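Local coordinates for MHP1 (Microbacterium liquefaciens, PDB 2JLN), which couples sodium to the binding and uptake of hydantoins with an aryl substituent at position 5, as a membrane transporter of the nucleobase-cation-symport-1 family, at residues L109-W117 against L363-G371; T122-T133 against L142-Q153. One frame throughout, in Å; residues are numbered along the deposited sequence.

Contact 1 of 2, residues L109-W117 against L363-G371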
# COMPACT_ATOMS: atom_id res chain seq x y z
N LEU A 109 -9.01 0.58 12.36
CA LEU A 109 -7.59 0.76 12.58
C LEU A 109 -6.90 1.11 11.25
O LEU A 109 -6.19 2.09 11.15
CB LEU A 109 -6.99 -0.51 13.20
CG LEU A 109 -6.00 -0.29 14.36
CD1 LEU A 109 -6.32 -1.16 15.62
CD2 LEU A 109 -4.56 -0.48 13.86
N LYS A 110 -7.16 0.33 10.21
CA LYS A 110 -6.44 0.49 8.96
C LYS A 110 -6.89 1.71 8.17
O LYS A 110 -6.08 2.40 7.56
CB LYS A 110 -6.56 -0.79 8.12
CG LYS A 110 -5.50 -0.95 7.04
CD LYS A 110 -5.89 -0.14 5.81
CE LYS A 110 -4.71 -0.00 4.83
NZ LYS A 110 -5.08 0.66 3.51
N ALA A 111 -8.19 1.99 8.16
CA ALA A 111 -8.67 3.16 7.43
C ALA A 111 -8.10 4.44 8.02
O ALA A 111 -7.96 5.41 7.30
CB ALA A 111 -10.19 3.20 7.42
N LEU A 112 -7.76 4.43 9.32
CA LEU A 112 -7.13 5.59 10.00
C LEU A 112 -5.70 5.93 9.53
O LEU A 112 -5.39 7.09 9.23
CB LEU A 112 -7.16 5.44 11.53
CG LEU A 112 -8.49 5.78 12.23
CD1 LEU A 112 -8.50 5.34 13.70
CD2 LEU A 112 -8.85 7.27 12.09
N LEU A 113 -4.81 4.94 9.50
CA LEU A 113 -3.51 5.14 8.88
C LEU A 113 -3.65 5.71 7.47
O LEU A 113 -3.03 6.72 7.14
CB LEU A 113 -2.75 3.83 8.79
CG LEU A 113 -2.10 3.30 10.04
CD1 LEU A 113 -1.08 2.24 9.63
CD2 LEU A 113 -1.44 4.43 10.78
N SER A 114 -4.43 5.04 6.63
CA SER A 114 -4.54 5.40 5.23
C SER A 114 -4.94 6.85 5.07
O SER A 114 -4.31 7.59 4.30
CB SER A 114 -5.55 4.49 4.54
OG SER A 114 -4.89 3.43 3.87
N LEU A 115 -5.98 7.25 5.80
CA LEU A 115 -6.50 8.62 5.78
C LEU A 115 -5.47 9.64 6.25
O LEU A 115 -5.38 10.73 5.68
CB LEU A 115 -7.72 8.70 6.67
CG LEU A 115 -9.02 8.29 6.02
CD1 LEU A 115 -10.21 8.80 6.85
CD2 LEU A 115 -9.02 8.85 4.60
N PHE A 116 -4.73 9.31 7.30
CA PHE A 116 -3.63 10.15 7.75
C PHE A 116 -2.63 10.40 6.61
O PHE A 116 -2.43 11.54 6.17
CB PHE A 116 -2.92 9.51 8.94
CG PHE A 116 -1.79 10.34 9.51
CD1 PHE A 116 -0.47 10.13 9.09
CD2 PHE A 116 -2.04 11.33 10.47
CE1 PHE A 116 0.57 10.90 9.61
CE2 PHE A 116 -1.00 12.08 11.00
CZ PHE A 116 0.31 11.87 10.56
N TRP A 117 -1.99 9.33 6.13
CA TRP A 117 -0.99 9.50 5.10
C TRP A 117 -1.51 10.16 3.83
O TRP A 117 -0.75 10.86 3.16
CB TRP A 117 -0.31 8.18 4.79
CG TRP A 117 0.50 7.67 5.93
CD1 TRP A 117 0.31 6.51 6.61
CD2 TRP A 117 1.61 8.32 6.54
NE1 TRP A 117 1.25 6.38 7.60
CE2 TRP A 117 2.06 7.48 7.59
CE3 TRP A 117 2.28 9.53 6.32
CZ2 TRP A 117 3.14 7.81 8.41
CZ3 TRP A 117 3.34 9.87 7.14
CH2 TRP A 117 3.76 9.01 8.17
N LEU A 363 2.78 6.09 15.00
CA LEU A 363 2.35 5.51 13.71
C LEU A 363 3.12 4.25 13.30
O LEU A 363 2.56 3.37 12.66
CB LEU A 363 2.45 6.53 12.58
CG LEU A 363 1.47 7.69 12.53
CD1 LEU A 363 1.67 8.42 11.24
CD2 LEU A 363 0.03 7.23 12.66
N ASN A 364 4.40 4.19 13.64
CA ASN A 364 5.18 3.00 13.38
C ASN A 364 4.64 1.83 14.17
O ASN A 364 4.77 0.68 13.76
CB ASN A 364 6.65 3.23 13.74
CG ASN A 364 7.59 2.92 12.59
OD1 ASN A 364 7.59 3.61 11.56
ND2 ASN A 364 8.40 1.87 12.75
N LEU A 365 4.03 2.12 15.32
CA LEU A 365 3.33 1.12 16.12
C LEU A 365 2.04 0.67 15.48
O LEU A 365 1.81 -0.53 15.34
CB LEU A 365 2.97 1.68 17.49
CG LEU A 365 3.96 1.55 18.64
CD1 LEU A 365 3.14 1.27 19.90
CD2 LEU A 365 5.00 0.46 18.38
N LEU A 366 1.19 1.63 15.12
CA LEU A 366 -0.09 1.31 14.50
C LEU A 366 0.11 0.48 13.24
O LEU A 366 -0.62 -0.48 13.02
CB LEU A 366 -0.93 2.55 14.22
CG LEU A 366 -1.26 3.36 15.49
CD1 LEU A 366 -1.86 4.72 15.15
CD2 LEU A 366 -2.17 2.59 16.41
N ALA A 367 1.11 0.82 12.43
CA ALA A 367 1.36 0.03 11.23
C ALA A 367 1.76 -1.38 11.58
O ALA A 367 1.14 -2.33 11.12
CB ALA A 367 2.40 0.67 10.36
N SER A 368 2.77 -1.55 12.40
CA SER A 368 3.20 -2.91 12.66
C SER A 368 2.17 -3.74 13.46
O SER A 368 2.33 -4.96 13.58
CB SER A 368 4.61 -2.97 13.26
OG SER A 368 4.70 -2.21 14.44
N ALA A 369 1.13 -3.09 13.98
CA ALA A 369 -0.01 -3.80 14.62
C ALA A 369 -1.07 -4.29 13.61
O ALA A 369 -2.25 -4.42 13.93
CB ALA A 369 -0.66 -2.94 15.71
N LEU A 370 -0.64 -4.52 12.37
CA LEU A 370 -1.49 -5.10 11.36
C LEU A 370 -0.94 -6.49 11.02
O LEU A 370 -1.43 -7.20 10.15
CB LEU A 370 -1.50 -4.22 10.12
CG LEU A 370 -2.01 -2.80 10.37
CD1 LEU A 370 -2.10 -2.02 9.06
CD2 LEU A 370 -3.34 -2.84 11.08
N GLY A 371 0.11 -6.88 11.73
CA GLY A 371 0.72 -8.17 11.52
C GLY A 371 -0.27 -9.29 11.75
O GLY A 371 -0.37 -10.19 10.92
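Leu-113 and Ala-367 mark the nearest backbone approach, CA to CA 7.4 Å, between a segment of transmembrane helix 3 and the end of helix 356-368 at the start of transmembrane helix 10. The short helical axes approach to 10.3 Å at the closest, with N-to-C directions at 135°, so side chains rather than backbones fill the interface. Beyond Ser-368 the chain leaves helical geometry; Leu-370, in the following turn, still points toward 109-117. Leu-113 is central. CD1 rests on the backbone of Ala-367, 3.7 Å from its CA, while CD2 passes alongside Leu-363 CD2 at 3.7 Å and also meets Leu-366 CB. CG is anti to the carbonyl carbon (chi1 -77°), directing the branch point at 363-371; chi2 then spreads the methyls between Ala-367 and Leu-363. At one end Leu-109 CD2 slides by Leu-370 CD2 at 3.8 Å; at the other, Leu-363 CD1 reaches the rings of Phe-116 and Trp-117. Lys-110 lends only its aliphatic CG to Leu-370 CD1, 4.1 Å away; its bent chain turns NZ away from 363-371, to Ser-114 OG and to Ser-226 OG elsewhere in the chain. The side chains meet one another through carbon atoms, without a polar bond between the segments, and Trp-117 extends this packing toward the substrate-site residue Asn-318.

Contact 2 of 2, residues T122-T133 against L142-Q153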
# COMPACT_ATOMS: atom_id res chain seq x y z
N THR A 122 -0.73 14.83 0.38
CA THR A 122 -1.45 15.89 -0.30
C THR A 122 -0.67 17.16 -0.06
O THR A 122 -0.53 18.00 -0.95
CB THR A 122 -2.92 16.04 0.16
OG1 THR A 122 -3.72 15.02 -0.45
CG2 THR A 122 -3.49 17.40 -0.27
N TRP A 123 -0.11 17.27 1.14
CA TRP A 123 0.75 18.38 1.52
C TRP A 123 2.02 18.54 0.66
O TRP A 123 2.28 19.62 0.14
CB TRP A 123 1.09 18.23 3.00
CG TRP A 123 1.90 19.33 3.65
CD1 TRP A 123 1.52 20.63 3.86
CD2 TRP A 123 3.19 19.18 4.24
NE1 TRP A 123 2.52 21.31 4.52
CE2 TRP A 123 3.55 20.44 4.78
CE3 TRP A 123 4.09 18.11 4.38
CZ2 TRP A 123 4.77 20.65 5.43
CZ3 TRP A 123 5.28 18.32 5.05
CH2 TRP A 123 5.61 19.58 5.55
N LEU A 124 2.81 17.48 0.51
CA LEU A 124 4.03 17.54 -0.30
C LEU A 124 3.69 17.98 -1.72
O LEU A 124 4.41 18.76 -2.33
CB LEU A 124 4.75 16.19 -0.38
CG LEU A 124 5.26 15.47 0.87
CD1 LEU A 124 6.12 14.35 0.40
CD2 LEU A 124 6.04 16.39 1.79
N GLY A 125 2.59 17.47 -2.24
CA GLY A 125 2.14 17.88 -3.55
C GLY A 125 1.90 19.37 -3.61
O GLY A 125 2.35 20.02 -4.55
N ALA A 126 1.21 19.91 -2.61
CA ALA A 126 0.95 21.35 -2.51
C ALA A 126 2.22 22.20 -2.43
O ALA A 126 2.33 23.24 -3.10
CB ALA A 126 0.05 21.64 -1.33
N LEU A 127 3.18 21.77 -1.60
CA LEU A 127 4.46 22.47 -1.50
C LEU A 127 5.03 22.59 -2.89
O LEU A 127 5.53 23.64 -3.27
CB LEU A 127 5.45 21.77 -0.57
CG LEU A 127 5.27 21.99 0.94
CD1 LEU A 127 6.10 21.02 1.77
CD2 LEU A 127 5.56 23.42 1.35
N ALA A 128 4.94 21.51 -3.67
CA ALA A 128 5.54 21.50 -4.99
C ALA A 128 4.85 22.49 -5.93
O ALA A 128 5.51 23.32 -6.54
CB ALA A 128 5.56 20.08 -5.58
N LEU A 129 3.54 22.42 -6.04
CA LEU A 129 2.85 23.29 -6.98
C LEU A 129 3.08 24.71 -6.54
O LEU A 129 3.23 25.61 -7.38
CB LEU A 129 1.35 22.98 -7.07
CG LEU A 129 0.99 21.62 -7.67
CD1 LEU A 129 -0.22 21.00 -6.97
CD2 LEU A 129 0.81 21.72 -9.17
N ASP A 130 3.13 24.92 -5.23
CA ASP A 130 3.32 26.25 -4.67
C ASP A 130 4.74 26.81 -4.95
O ASP A 130 4.91 28.00 -5.23
CB ASP A 130 3.03 26.26 -3.17
CG ASP A 130 2.77 27.66 -2.66
OD1 ASP A 130 2.15 28.45 -3.41
OD2 ASP A 130 3.18 27.97 -1.52
N GLU A 131 5.74 25.94 -4.86
CA GLU A 131 7.08 26.32 -5.27
C GLU A 131 7.12 26.64 -6.76
O GLU A 131 7.76 27.60 -7.17
CB GLU A 131 8.11 25.23 -4.95
CG GLU A 131 9.55 25.74 -5.02
CD GLU A 131 9.86 26.90 -4.05
OE1 GLU A 131 9.01 27.24 -3.17
OE2 GLU A 131 10.97 27.48 -4.17
N ILE A 132 6.44 25.85 -7.58
CA ILE A 132 6.39 26.13 -9.01
C ILE A 132 5.74 27.48 -9.31
O ILE A 132 6.25 28.23 -10.15
CB ILE A 132 5.68 25.03 -9.80
CG1 ILE A 132 6.38 23.69 -9.58
CG2 ILE A 132 5.66 25.38 -11.28
CD1 ILE A 132 5.86 22.58 -10.45
N THR A 133 4.64 27.83 -8.65
CA THR A 133 4.00 29.10 -8.97
C THR A 133 4.82 30.30 -8.51
O THR A 133 4.99 31.25 -9.27
CB THR A 133 2.51 29.25 -8.53
OG1 THR A 133 2.41 29.35 -7.09
CG2 THR A 133 1.66 28.10 -9.06
N LEU A 142 -0.09 28.75 0.30
CA LEU A 142 -0.07 27.30 0.44
C LEU A 142 -1.45 26.67 0.74
O LEU A 142 -1.86 25.74 0.04
CB LEU A 142 0.95 26.86 1.48
CG LEU A 142 1.16 25.35 1.51
CD1 LEU A 142 2.04 24.92 0.36
CD2 LEU A 142 1.76 24.95 2.84
N PRO A 143 -2.17 27.16 1.77
CA PRO A 143 -3.48 26.54 2.07
C PRO A 143 -4.41 26.45 0.85
O PRO A 143 -5.09 25.44 0.69
CB PRO A 143 -4.07 27.47 3.12
CG PRO A 143 -2.87 28.00 3.82
CD PRO A 143 -1.82 28.19 2.76
N LEU A 144 -4.42 27.47 -0.01
CA LEU A 144 -5.22 27.39 -1.22
C LEU A 144 -4.73 26.24 -2.10
O LEU A 144 -5.55 25.50 -2.67
CB LEU A 144 -5.19 28.70 -2.01
CG LEU A 144 -5.45 28.55 -3.52
CD1 LEU A 144 -6.90 28.86 -3.87
CD2 LEU A 144 -4.48 29.43 -4.33
N TRP A 145 -3.40 26.09 -2.22
CA TRP A 145 -2.78 25.04 -3.05
C TRP A 145 -2.92 23.64 -2.49
O TRP A 145 -2.87 22.67 -3.25
CB TRP A 145 -1.30 25.30 -3.25
CG TRP A 145 -0.95 26.01 -4.51
CD1 TRP A 145 -0.17 27.14 -4.65
CD2 TRP A 145 -1.34 25.64 -5.83
NE1 TRP A 145 -0.06 27.48 -5.96
CE2 TRP A 145 -0.77 26.58 -6.72
CE3 TRP A 145 -2.11 24.59 -6.36
CZ2 TRP A 145 -0.96 26.51 -8.10
CZ3 TRP A 145 -2.30 24.52 -7.73
CH2 TRP A 145 -1.72 25.48 -8.59
N ILE A 146 -3.07 23.52 -1.17
CA ILE A 146 -3.42 22.25 -0.54
C ILE A 146 -4.75 21.77 -1.11
O ILE A 146 -4.79 20.80 -1.85
CB ILE A 146 -3.53 22.37 0.98
CG1 ILE A 146 -2.14 22.32 1.58
CG2 ILE A 146 -4.33 21.23 1.55
CD1 ILE A 146 -2.15 21.83 2.99
N VAL A 147 -5.83 22.47 -0.77
CA VAL A 147 -7.18 22.23 -1.28
C VAL A 147 -7.24 21.97 -2.80
O VAL A 147 -7.68 20.90 -3.21
CB VAL A 147 -8.13 23.40 -0.93
CG1 VAL A 147 -9.45 23.26 -1.66
CG2 VAL A 147 -8.34 23.50 0.60
N ILE A 148 -6.82 22.92 -3.63
CA ILE A 148 -6.76 22.64 -5.07
C ILE A 148 -6.15 21.27 -5.46
O ILE A 148 -6.61 20.64 -6.40
CB ILE A 148 -6.07 23.78 -5.88
CG1 ILE A 148 -6.92 25.05 -5.80
CG2 ILE A 148 -5.83 23.34 -7.35
CD1 ILE A 148 -6.23 26.31 -6.27
N PHE A 149 -5.13 20.81 -4.74
CA PHE A 149 -4.52 19.50 -5.01
C PHE A 149 -5.37 18.31 -4.49
O PHE A 149 -5.65 17.35 -5.24
CB PHE A 149 -3.11 19.42 -4.43
CG PHE A 149 -2.32 18.27 -4.95
CD1 PHE A 149 -2.07 18.15 -6.31
CD2 PHE A 149 -1.82 17.31 -4.09
CE1 PHE A 149 -1.34 17.08 -6.81
CE2 PHE A 149 -1.09 16.24 -4.58
CZ PHE A 149 -0.84 16.12 -5.95
N GLY A 150 -5.76 18.35 -3.22
CA GLY A 150 -6.72 17.39 -2.70
C GLY A 150 -7.81 17.20 -3.73
O GLY A 150 -8.19 16.07 -4.06
N ALA A 151 -8.26 18.32 -4.29
CA ALA A 151 -9.34 18.33 -5.26
C ALA A 151 -8.93 17.64 -6.56
O ALA A 151 -9.69 16.82 -7.09
CB ALA A 151 -9.81 19.73 -5.50
N ILE A 152 -7.74 17.94 -7.08
CA ILE A 152 -7.32 17.33 -8.36
C ILE A 152 -7.22 15.80 -8.27
O ILE A 152 -7.61 15.08 -9.20
CB ILE A 152 -5.99 17.92 -8.88
CG1 ILE A 152 -6.23 19.30 -9.51
CG2 ILE A 152 -5.34 17.02 -9.92
CD1 ILE A 152 -5.06 20.25 -9.29
N GLN A 153 -6.72 15.33 -7.14
CA GLN A 153 -6.62 13.90 -6.88
C GLN A 153 -7.99 13.23 -6.82
O GLN A 153 -8.19 12.17 -7.41
CB GLN A 153 -5.87 13.65 -5.57
CG GLN A 153 -4.47 14.20 -5.55
CD GLN A 153 -3.81 14.00 -4.22
OE1 GLN A 153 -3.21 12.96 -3.97
NE2 GLN A 153 -3.92 15.00 -3.34
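Trp-145 lays its indole against Leu-129 where two consecutive transmembrane helices, 3 and 4, joined by a short connection, pack at a steep angle by knobs-into-holes. The short axes come within 8.3 Å at an angle of 119°, and Ala-126 and Ile-146 bring their CA atoms to 4.9 Å. Leu-129 CB sits over one face of the indole, 3.9 Å from the centroid of its six-membered ring, a CH-pi contact. Thr-133 CG2 instead meets that indole at its edge. Phe-149, a second knob, presents a face to the backbone of Gly-125, whose CA makes an off-centre CH-pi contact with the ring and comes within 3.8 Å of Phe-149 CE2. The opposite face of the phenyl ring is met, toward the rim, by CG of Gln-153. Leu-142 is a third knob: its CG stands anti to the backbone N (chi1 -171°), which carries the branch toward 122-133, where CD1 packs beside Ala-126, Asp-130 and Leu-127, 4.0 Å from CD2 of the last. From the other helix, Thr-122 sits as a knob among Ile-146, Phe-149, Gly-150 and Gln-153. Ile-146 CD1 touches the edge of Trp-123, in the ring plane. A polar bond lies at each end, weak from Trp-145 NE1 to Thr-133 OG1; Gln-153, its OE1 taken by Asn-314, donates from NE2 to Thr-122 OG1 at 2.9 Å, the oxygen lying 17° out of the amide plane.

Helix 104-137 is common to both contacts: residues 109-117 use its earlier part and 122-133 its later part. The centres of the two contacts lie about 24 Å apart and their nearest atoms about 5 Å, without touching. Along the chain, both segments of contact 2 fall within the 245 residues between those of contact 1, so a local pairing of consecutive helices lies inside a long-range one. All four segments belong to the permease region of the chain. Transmembrane helix 3 thus ties transmembrane helix 4 to transmembrane helix 10, and the substrate-binding residue Gln-121 sits on it between the two contacts, consistent with a shared scaffold for that site.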